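Local coordinates for colicin-B (Escherichia coli, PDB 1RH1), which kills Escherichia coli and close relatives by forming a channel that depolarises the cytoplasmic membrane and dissipates cellular energy, at residues E148-I153 with V165-Y169; Q157-A161 with V268-F272; A395-F399 with A471-L477. All coordinates share one frame; numbering follows the deposited sequence.

Interaction 1 of 3, residues E148-I153 with V165-Y169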
loop_
_atom_site.group_PDB
_atom_site.type_symbol
_atom_site.label_atom_id
_atom_site.label_comp_id
_atom_site.label_asym_id
_atom_site.label_seq_id
_atom_site.Cartn_x
_atom_site.Cartn_y
_atom_site.Cartn_z
ATOM N N GLU A 148 -0.628 -20.249 17.923
ATOM C CA GLU A 148 -1.923 -19.697 18.212
ATOM C C GLU A 148 -1.880 -18.262 18.646
ATOM O O GLU A 148 -2.854 -17.597 18.344
ATOM C CB GLU A 148 -2.635 -20.526 19.280
ATOM C CG GLU A 148 -1.872 -20.988 20.524
ATOM C CD GLU A 148 -1.011 -22.261 20.406
ATOM O OE1 GLU A 148 -0.330 -22.588 21.390
ATOM O OE2 GLU A 148 -1.018 -22.935 19.363
ATOM N N GLN A 149 -0.831 -17.722 19.280
ATOM C CA GLN A 149 -0.809 -16.304 19.625
ATOM C C GLN A 149 -0.675 -15.384 18.423
ATOM O O GLN A 149 -0.994 -14.203 18.563
ATOM C CB GLN A 149 0.337 -15.946 20.545
ATOM C CG GLN A 149 0.285 -16.554 21.926
ATOM C CD GLN A 149 1.550 -16.292 22.745
ATOM O OE1 GLN A 149 2.595 -16.937 22.605
ATOM N NE2 GLN A 149 1.444 -15.320 23.652
ATOM N N VAL A 150 -0.207 -15.840 17.245
ATOM C CA VAL A 150 -0.097 -14.959 16.074
ATOM C C VAL A 150 -1.059 -15.319 14.969
ATOM O O VAL A 150 -1.186 -14.547 14.020
ATOM C CB VAL A 150 1.308 -14.960 15.433
ATOM C CG1 VAL A 150 2.271 -14.620 16.522
ATOM C CG2 VAL A 150 1.716 -16.288 14.847
ATOM N N THR A 151 -1.715 -16.485 15.059
ATOM C CA THR A 151 -2.655 -16.926 14.046
ATOM C C THR A 151 -3.640 -17.976 14.544
ATOM O O THR A 151 -3.317 -18.756 15.446
ATOM C CB THR A 151 -1.822 -17.436 12.857
ATOM O OG1 THR A 151 -2.735 -17.797 11.839
ATOM C CG2 THR A 151 -0.926 -18.594 13.220
ATOM N N ASP A 152 -4.860 -17.950 13.947
ATOM C CA ASP A 152 -5.960 -18.909 14.214
ATOM C C ASP A 152 -6.068 -20.206 13.400
ATOM O O ASP A 152 -6.992 -21.010 13.602
ATOM C CB ASP A 152 -7.313 -18.218 14.087
ATOM C CG ASP A 152 -7.682 -17.393 15.306
ATOM O OD1 ASP A 152 -8.551 -16.530 15.165
ATOM O OD2 ASP A 152 -7.115 -17.612 16.387
ATOM N N ILE A 153 -5.113 -20.387 12.462
ATOM C CA ILE A 153 -4.957 -21.560 11.613
ATOM C C ILE A 153 -4.327 -22.628 12.485
ATOM O O ILE A 153 -3.343 -22.399 13.202
ATOM C CB ILE A 153 -4.058 -21.190 10.396
ATOM C CG1 ILE A 153 -4.911 -20.298 9.493
ATOM C CG2 ILE A 153 -3.469 -22.422 9.716
ATOM C CD1 ILE A 153 -4.675 -20.407 7.987
ATOM N N VAL A 165 1.638 -18.422 5.402
ATOM C CA VAL A 165 0.432 -18.691 6.153
ATOM C C VAL A 165 -0.222 -17.374 6.583
ATOM O O VAL A 165 0.441 -16.433 7.008
ATOM C CB VAL A 165 0.819 -19.594 7.349
ATOM C CG1 VAL A 165 1.831 -18.950 8.270
ATOM C CG2 VAL A 165 -0.434 -19.885 8.149
ATOM N N PRO A 166 -1.537 -17.236 6.444
ATOM C CA PRO A 166 -2.309 -16.124 6.980
ATOM C C PRO A 166 -2.057 -15.851 8.439
ATOM O O PRO A 166 -2.171 -16.790 9.206
ATOM C CB PRO A 166 -3.696 -16.538 6.683
ATOM C CG PRO A 166 -3.550 -17.177 5.335
ATOM C CD PRO A 166 -2.332 -18.030 5.516
ATOM N N VAL A 167 -1.660 -14.651 8.873
ATOM C CA VAL A 167 -1.459 -14.358 10.303
ATOM C C VAL A 167 -2.327 -13.209 10.815
ATOM O O VAL A 167 -2.833 -12.415 10.002
ATOM C CB VAL A 167 0.029 -13.995 10.644
ATOM C CG1 VAL A 167 0.911 -15.212 10.518
ATOM C CG2 VAL A 167 0.549 -12.935 9.704
ATOM N N LYS A 168 -2.530 -13.096 12.141
ATOM C CA LYS A 168 -3.296 -11.966 12.672
ATOM C C LYS A 168 -2.531 -10.888 13.419
ATOM O O LYS A 168 -3.017 -9.769 13.582
ATOM C CB LYS A 168 -4.409 -12.402 13.623
ATOM C CG LYS A 168 -4.050 -13.318 14.743
ATOM C CD LYS A 168 -5.250 -13.547 15.624
ATOM C CE LYS A 168 -4.843 -14.697 16.528
ATOM N NZ LYS A 168 -5.788 -14.831 17.610
ATOM N N TYR A 169 -1.351 -11.261 13.899
ATOM C CA TYR A 169 -0.435 -10.443 14.653
ATOM C C TYR A 169 0.922 -10.812 14.127
ATOM O O TYR A 169 1.148 -11.921 13.650
ATOM C CB TYR A 169 -0.491 -10.757 16.164
ATOM C CG TYR A 169 -1.755 -10.177 16.778
ATOM C CD1 TYR A 169 -2.759 -11.003 17.260
ATOM C CD2 TYR A 169 -1.959 -8.793 16.775
ATOM C CE1 TYR A 169 -3.964 -10.444 17.720
ATOM C CE2 TYR A 169 -3.154 -8.227 17.228
ATOM C CZ TYR A 169 -4.164 -9.056 17.698
ATOM O OH TYR A 169 -5.371 -8.501 18.102
#
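The carbonyl of Val-150, at the end of the short helix 147-150, meets the backbone of 165-169 where the chain turns a corner at Lys-168, and two successive amides converge on it. Lys-168 N reaches Val-150 O at 2.7 Å, while Tyr-169 N gives a longer bond of 3.3 Å to the same oxygen. One residue on, Thr-151 puts its hydroxyl into the contact: OG1, anti to the backbone N (chi1 -177°), donates to Pro-166 O at 2.9 Å, in the plane of that carbonyl. The Lys-168 side chain starts between its own backbone N and carbonyl carbon (chi1 51°), then runs extended over the Val-150 peptide, with CG 3.2 Å from Val-150 O. Its far end crosses Asp-152 at about a right angle and forms a salt bridge, weak as a hydrogen bond, from NZ to OD2 at 3.3 Å. At the other end Ile-153 is apolar: CD1 lies 4.2 Å from Pro-166 CD, and CG2 faces Val-165 CG2. Val-165 and Val-167 are tied by backbone bonds to Val-192 and Met-190 of strand 189-201. The chemistry divides into a carbonyl oxygen with two donors and a threonine hydroxyl in the middle, a charge pair at one margin and an aliphatic patch at the other. Together they join the end of the helix to the sheet edge without strand pairing.

Interaction 2 of 3, residues Q157-A161 with V268-F272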
loop_
_atom_site.group_PDB
_atom_site.type_symbol
_atom_site.label_atom_id
_atom_site.label_comp_id
_atom_site.label_asym_id
_atom_site.label_seq_id
_atom_site.Cartn_x
_atom_site.Cartn_y
_atom_site.Cartn_z
ATOM N N GLN A 157 -3.247 -27.527 10.096
ATOM C CA GLN A 157 -3.655 -26.955 8.826
ATOM C C GLN A 157 -2.695 -25.937 8.225
ATOM O O GLN A 157 -3.006 -25.281 7.220
ATOM C CB GLN A 157 -4.986 -26.326 9.002
ATOM C CG GLN A 157 -6.091 -27.350 8.914
ATOM C CD GLN A 157 -7.403 -26.754 9.388
ATOM O OE1 GLN A 157 -7.889 -25.726 8.897
ATOM N NE2 GLN A 157 -7.962 -27.417 10.404
ATOM N N LEU A 158 -1.506 -25.795 8.831
ATOM C CA LEU A 158 -0.433 -24.972 8.274
ATOM C C LEU A 158 -0.090 -25.379 6.849
ATOM O O LEU A 158 -0.193 -26.564 6.529
ATOM C CB LEU A 158 0.835 -25.110 9.072
ATOM C CG LEU A 158 0.853 -24.471 10.416
ATOM C CD1 LEU A 158 2.152 -24.853 11.074
ATOM C CD2 LEU A 158 0.661 -22.967 10.287
ATOM N N PRO A 159 0.336 -24.499 5.947
ATOM C CA PRO A 159 0.823 -24.892 4.632
ATOM C C PRO A 159 2.123 -25.715 4.689
ATOM O O PRO A 159 2.795 -25.830 5.717
ATOM C CB PRO A 159 0.997 -23.587 3.916
ATOM C CG PRO A 159 0.424 -22.516 4.808
ATOM C CD PRO A 159 0.596 -23.093 6.190
ATOM N N ALA A 160 2.476 -26.331 3.558
ATOM C CA ALA A 160 3.768 -27.000 3.392
ATOM C C ALA A 160 4.831 -25.922 3.354
ATOM O O ALA A 160 4.591 -24.891 2.714
ATOM C CB ALA A 160 3.883 -27.745 2.065
ATOM N N ALA A 161 6.001 -26.158 3.978
ATOM C CA ALA A 161 7.048 -25.140 4.006
ATOM C C ALA A 161 7.350 -24.507 2.660
ATOM O O ALA A 161 7.130 -25.077 1.598
ATOM C CB ALA A 161 8.328 -25.711 4.532
ATOM N N VAL A 268 9.334 -15.774 10.755
ATOM C CA VAL A 268 8.824 -16.945 10.052
ATOM C C VAL A 268 8.099 -17.857 11.018
ATOM O O VAL A 268 8.154 -17.655 12.227
ATOM C CB VAL A 268 9.957 -17.778 9.382
ATOM C CG1 VAL A 268 10.729 -16.963 8.368
ATOM C CG2 VAL A 268 10.933 -18.242 10.434
ATOM N N ILE A 269 7.414 -18.874 10.512
ATOM C CA ILE A 269 6.818 -19.842 11.403
ATOM C C ILE A 269 7.569 -21.110 11.107
ATOM O O ILE A 269 7.533 -21.683 10.018
ATOM C CB ILE A 269 5.305 -19.973 11.122
ATOM C CG1 ILE A 269 4.590 -18.802 11.765
ATOM C CG2 ILE A 269 4.746 -21.255 11.703
ATOM C CD1 ILE A 269 3.084 -18.833 11.542
ATOM N N VAL A 270 8.334 -21.481 12.125
ATOM C CA VAL A 270 9.161 -22.668 12.064
ATOM C C VAL A 270 8.260 -23.826 12.427
ATOM O O VAL A 270 7.678 -23.870 13.511
ATOM C CB VAL A 270 10.313 -22.568 13.065
ATOM C CG1 VAL A 270 11.116 -23.836 12.958
ATOM C CG2 VAL A 270 11.226 -21.399 12.766
ATOM N N ARG A 271 8.175 -24.736 11.459
ATOM C CA ARG A 271 7.408 -25.981 11.546
ATOM C C ARG A 271 8.330 -27.183 11.824
ATOM O O ARG A 271 9.225 -27.487 11.033
ATOM C CB ARG A 271 6.672 -26.102 10.225
ATOM C CG ARG A 271 5.914 -27.381 9.972
ATOM C CD ARG A 271 5.323 -27.336 8.587
ATOM N NE ARG A 271 4.008 -27.916 8.688
ATOM C CZ ARG A 271 3.352 -28.399 7.638
ATOM N NH1 ARG A 271 3.893 -28.369 6.412
ATOM N NH2 ARG A 271 2.127 -28.913 7.824
ATOM N N PHE A 272 8.165 -27.913 12.924
ATOM C CA PHE A 272 9.064 -29.010 13.243
ATOM C C PHE A 272 8.774 -30.333 12.519
ATOM O O PHE A 272 7.764 -30.410 11.817
ATOM C CB PHE A 272 9.029 -29.152 14.752
ATOM C CG PHE A 272 9.756 -27.982 15.388
ATOM C CD1 PHE A 272 11.128 -28.065 15.620
ATOM C CD2 PHE A 272 9.064 -26.816 15.729
ATOM C CE1 PHE A 272 11.799 -26.984 16.187
ATOM C CE2 PHE A 272 9.743 -25.737 16.299
ATOM C CZ PHE A 272 11.111 -25.818 16.529
#
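Arg-271 does most of the work here, laying its guanidinium against the loop 157-161 from the end of strand 266-271. Its CG is anti to the backbone N (chi1 173°), which sends the chain out from the strand, and a bend at chi3 then sets the guanidinium beside the loop backbone. Pro-159 O sits over one face of this flat group, 2.9 Å from NH1, yet the angle is too poor for a hydrogen bond. Leu-158 CB lies over the guanidinium too, 4.2 Å from NH2, and Leu-158 O comes within 3.5 Å of the same nitrogen. The carbonyls probably favour the positive charge electrostatically, though neither forms a hydrogen bond with it. Ala-160 adds its CA, 3.3 Å from NH1 and oblique to the plane. Leu-158 and Ile-269 supply the apolar part: Leu-158 CD1 approaches Ile-269 CG2 at 4.5 Å, a light touch, and both side chains also rest on Val-165 and Pro-280. Behind them the strand is fixed by backbone bonds on both sides, Ile-269 and Arg-271 to Val-195 of strand 189-201, Val-268 and Val-270 to strand 281-286. The arrangement is that of a connecting loop laid across one face of a mixed beta-sheet in the N-terminal part of the colicin, where an inner strand presents alternate residues, Ile-269 and Arg-271, to the loop covering it.

Interaction 3 of 3, residues A395-F399 with A471-L477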
loop_
_atom_site.group_PDB
_atom_site.type_symbol
_atom_site.label_atom_id
_atom_site.label_comp_id
_atom_site.label_asym_id
_atom_site.label_seq_id
_atom_site.Cartn_x
_atom_site.Cartn_y
_atom_site.Cartn_z
ATOM N N ALA A 395 -26.435 32.214 -22.872
ATOM C CA ALA A 395 -26.463 31.329 -21.722
ATOM C C ALA A 395 -25.058 31.091 -21.198
ATOM O O ALA A 395 -24.853 31.006 -19.987
ATOM C CB ALA A 395 -27.065 30.000 -22.108
ATOM N N TRP A 396 -24.069 30.981 -22.085
ATOM C CA TRP A 396 -22.708 30.896 -21.618
ATOM C C TRP A 396 -22.215 32.225 -21.047
ATOM O O TRP A 396 -21.526 32.227 -20.035
ATOM C CB TRP A 396 -21.868 30.430 -22.771
ATOM C CG TRP A 396 -21.857 28.915 -22.903
ATOM C CD1 TRP A 396 -22.386 28.290 -23.994
ATOM C CD2 TRP A 396 -21.313 28.048 -21.996
ATOM N NE1 TRP A 396 -22.174 27.022 -23.792
ATOM C CE2 TRP A 396 -21.540 26.836 -22.626
ATOM C CE3 TRP A 396 -20.668 28.091 -20.756
ATOM C CZ2 TRP A 396 -21.123 25.653 -22.025
ATOM C CZ3 TRP A 396 -20.251 26.905 -20.154
ATOM C CH2 TRP A 396 -20.473 25.688 -20.790
ATOM N N LYS A 397 -22.591 33.392 -21.591
ATOM C CA LYS A 397 -22.203 34.701 -21.078
ATOM C C LYS A 397 -22.626 34.952 -19.653
ATOM O O LYS A 397 -22.048 35.775 -18.968
ATOM C CB LYS A 397 -22.805 35.798 -21.889
ATOM C CG LYS A 397 -22.329 35.805 -23.304
ATOM C CD LYS A 397 -22.870 37.080 -23.883
ATOM C CE LYS A 397 -21.856 37.653 -24.847
ATOM N NZ LYS A 397 -20.669 38.069 -24.129
ATOM N N ALA A 398 -23.667 34.267 -19.189
ATOM C CA ALA A 398 -24.153 34.415 -17.834
ATOM C C ALA A 398 -23.682 33.308 -16.898
ATOM O O ALA A 398 -23.843 33.382 -15.673
ATOM C CB ALA A 398 -25.650 34.439 -17.869
ATOM N N PHE A 399 -23.058 32.264 -17.455
ATOM C CA PHE A 399 -22.477 31.192 -16.670
ATOM C C PHE A 399 -21.517 31.751 -15.631
ATOM O O PHE A 399 -20.788 32.700 -15.874
ATOM C CB PHE A 399 -21.784 30.262 -17.646
ATOM C CG PHE A 399 -21.036 29.094 -17.044
ATOM C CD1 PHE A 399 -21.720 27.923 -16.751
ATOM C CD2 PHE A 399 -19.669 29.196 -16.801
ATOM C CE1 PHE A 399 -21.033 26.849 -16.213
ATOM C CE2 PHE A 399 -18.981 28.117 -16.262
ATOM C CZ PHE A 399 -19.666 26.944 -15.968
ATOM N N ALA A 471 -23.548 22.732 -17.035
ATOM C CA ALA A 471 -23.969 24.022 -17.523
ATOM C C ALA A 471 -25.239 23.743 -18.297
ATOM O O ALA A 471 -26.156 24.529 -18.115
ATOM C CB ALA A 471 -22.963 24.640 -18.477
ATOM N N LEU A 472 -25.351 22.660 -19.118
ATOM C CA LEU A 472 -26.557 22.305 -19.896
ATOM C C LEU A 472 -27.744 21.925 -19.020
ATOM O O LEU A 472 -28.860 22.360 -19.325
ATOM C CB LEU A 472 -26.293 21.128 -20.852
ATOM C CG LEU A 472 -27.465 20.402 -21.536
ATOM C CD1 LEU A 472 -28.125 21.304 -22.537
ATOM C CD2 LEU A 472 -26.979 19.218 -22.327
ATOM N N ILE A 473 -27.560 21.171 -17.919
ATOM C CA ILE A 473 -28.693 20.815 -17.078
ATOM C C ILE A 473 -29.124 21.993 -16.227
ATOM O O ILE A 473 -29.988 21.848 -15.362
ATOM C CB ILE A 473 -28.406 19.629 -16.104
ATOM C CG1 ILE A 473 -27.360 20.024 -15.098
ATOM C CG2 ILE A 473 -27.973 18.395 -16.894
ATOM C CD1 ILE A 473 -27.199 18.946 -14.025
ATOM N N ALA A 474 -28.548 23.173 -16.471
ATOM C CA ALA A 474 -28.826 24.394 -15.719
ATOM C C ALA A 474 -29.161 25.563 -16.617
ATOM O O ALA A 474 -29.488 26.645 -16.133
ATOM C CB ALA A 474 -27.613 24.812 -14.888
ATOM N N PHE A 475 -29.054 25.403 -17.929
ATOM C CA PHE A 475 -29.333 26.521 -18.793
ATOM C C PHE A 475 -30.821 26.720 -18.964
ATOM O O PHE A 475 -31.596 25.755 -18.994
ATOM C CB PHE A 475 -28.735 26.299 -20.148
ATOM C CG PHE A 475 -27.261 26.596 -20.307
ATOM C CD1 PHE A 475 -26.631 26.173 -21.490
ATOM C CD2 PHE A 475 -26.549 27.297 -19.330
ATOM C CE1 PHE A 475 -25.286 26.453 -21.699
ATOM C CE2 PHE A 475 -25.204 27.571 -19.547
ATOM C CZ PHE A 475 -24.583 27.150 -20.727
ATOM N N GLY A 476 -31.217 27.993 -19.041
ATOM C CA GLY A 476 -32.598 28.279 -19.377
ATOM C C GLY A 476 -32.720 28.222 -20.902
ATOM O O GLY A 476 -32.557 29.267 -21.560
ATOM N N LEU A 477 -32.952 27.030 -21.500
ATOM C CA LEU A 477 -33.041 26.936 -22.963
ATOM C C LEU A 477 -34.199 26.044 -23.407
ATOM O O LEU A 477 -34.561 25.090 -22.705
ATOM C CB LEU A 477 -31.772 26.338 -23.591
ATOM C CG LEU A 477 -30.368 26.776 -23.231
ATOM C CD1 LEU A 477 -29.410 25.749 -23.790
ATOM C CD2 LEU A 477 -30.087 28.175 -23.732
#
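Aromatic contacts centre on Phe-475, whose ring drives its edge into the face of Trp-396. The Phe-475 ring and the five-membered ring of Trp-396 have centroids 4.9 Å apart and planes at 87°, a T-shaped pair in which Phe-475 CZ stands over the indole, 3.6 Å from Trp-396 CE2. With CG anti to its carbonyl carbon (chi1 -81°), Phe-475 swings back toward helix 386-398. A CH-pi contact covers one face of the same ring: Ala-395 CB lies 3.7 Å from the Phe-475 centroid and only 4° off the ring normal. On the opposite face Ala-471 O of its own segment comes in near the rim. Apolar packing completes the contact. Ala-471 CB lies against both aromatics of 395-399, 3.6 Å from Trp-396 CH2 and 3.7 Å from Phe-399 CE1, oblique to both rings; these two also pack on each other, Trp-396 CZ3 over the Phe-399 face. Leu-477 CD2 meets Ala-395 CB at 3.9 Å, and Leu-477 also packs on Val-482 of helix 479-495. Trp-396 O and Phe-399 O both bind Arg-428 of helix 420-435. This is the helical bundle of the pore-forming domain: the end of helix 386-398 packs against the turn joining helices 457-472 and 479-495, which correspond to two predicted transmembrane segments and form the hydrophobic hairpin characteristic of channel-forming colicins.

Overall arrangement
From the N terminus, interaction 1 closes first, a short loop with 11 residues between 148-153 and 165-169. Segment 157-161 of interaction 2 lies inside that loop but pairs far ahead with 268-272, so the two contacts cross along the chain. They also touch: Val-165 CG1 lies 3.5 Å from Ile-269 CD1, and Pro-159 packs on Val-165 as well. Together they bind helix 147-150 and the loop after it to one mixed sheet. Beyond the long helix 291-340, interaction 3 closes a loop of 71 residues, joining the end of helix 386-398 to the turn between helices 457-472 and 479-495, with nearest atoms about 46 Å from interaction 1 and about 53 Å from interaction 2.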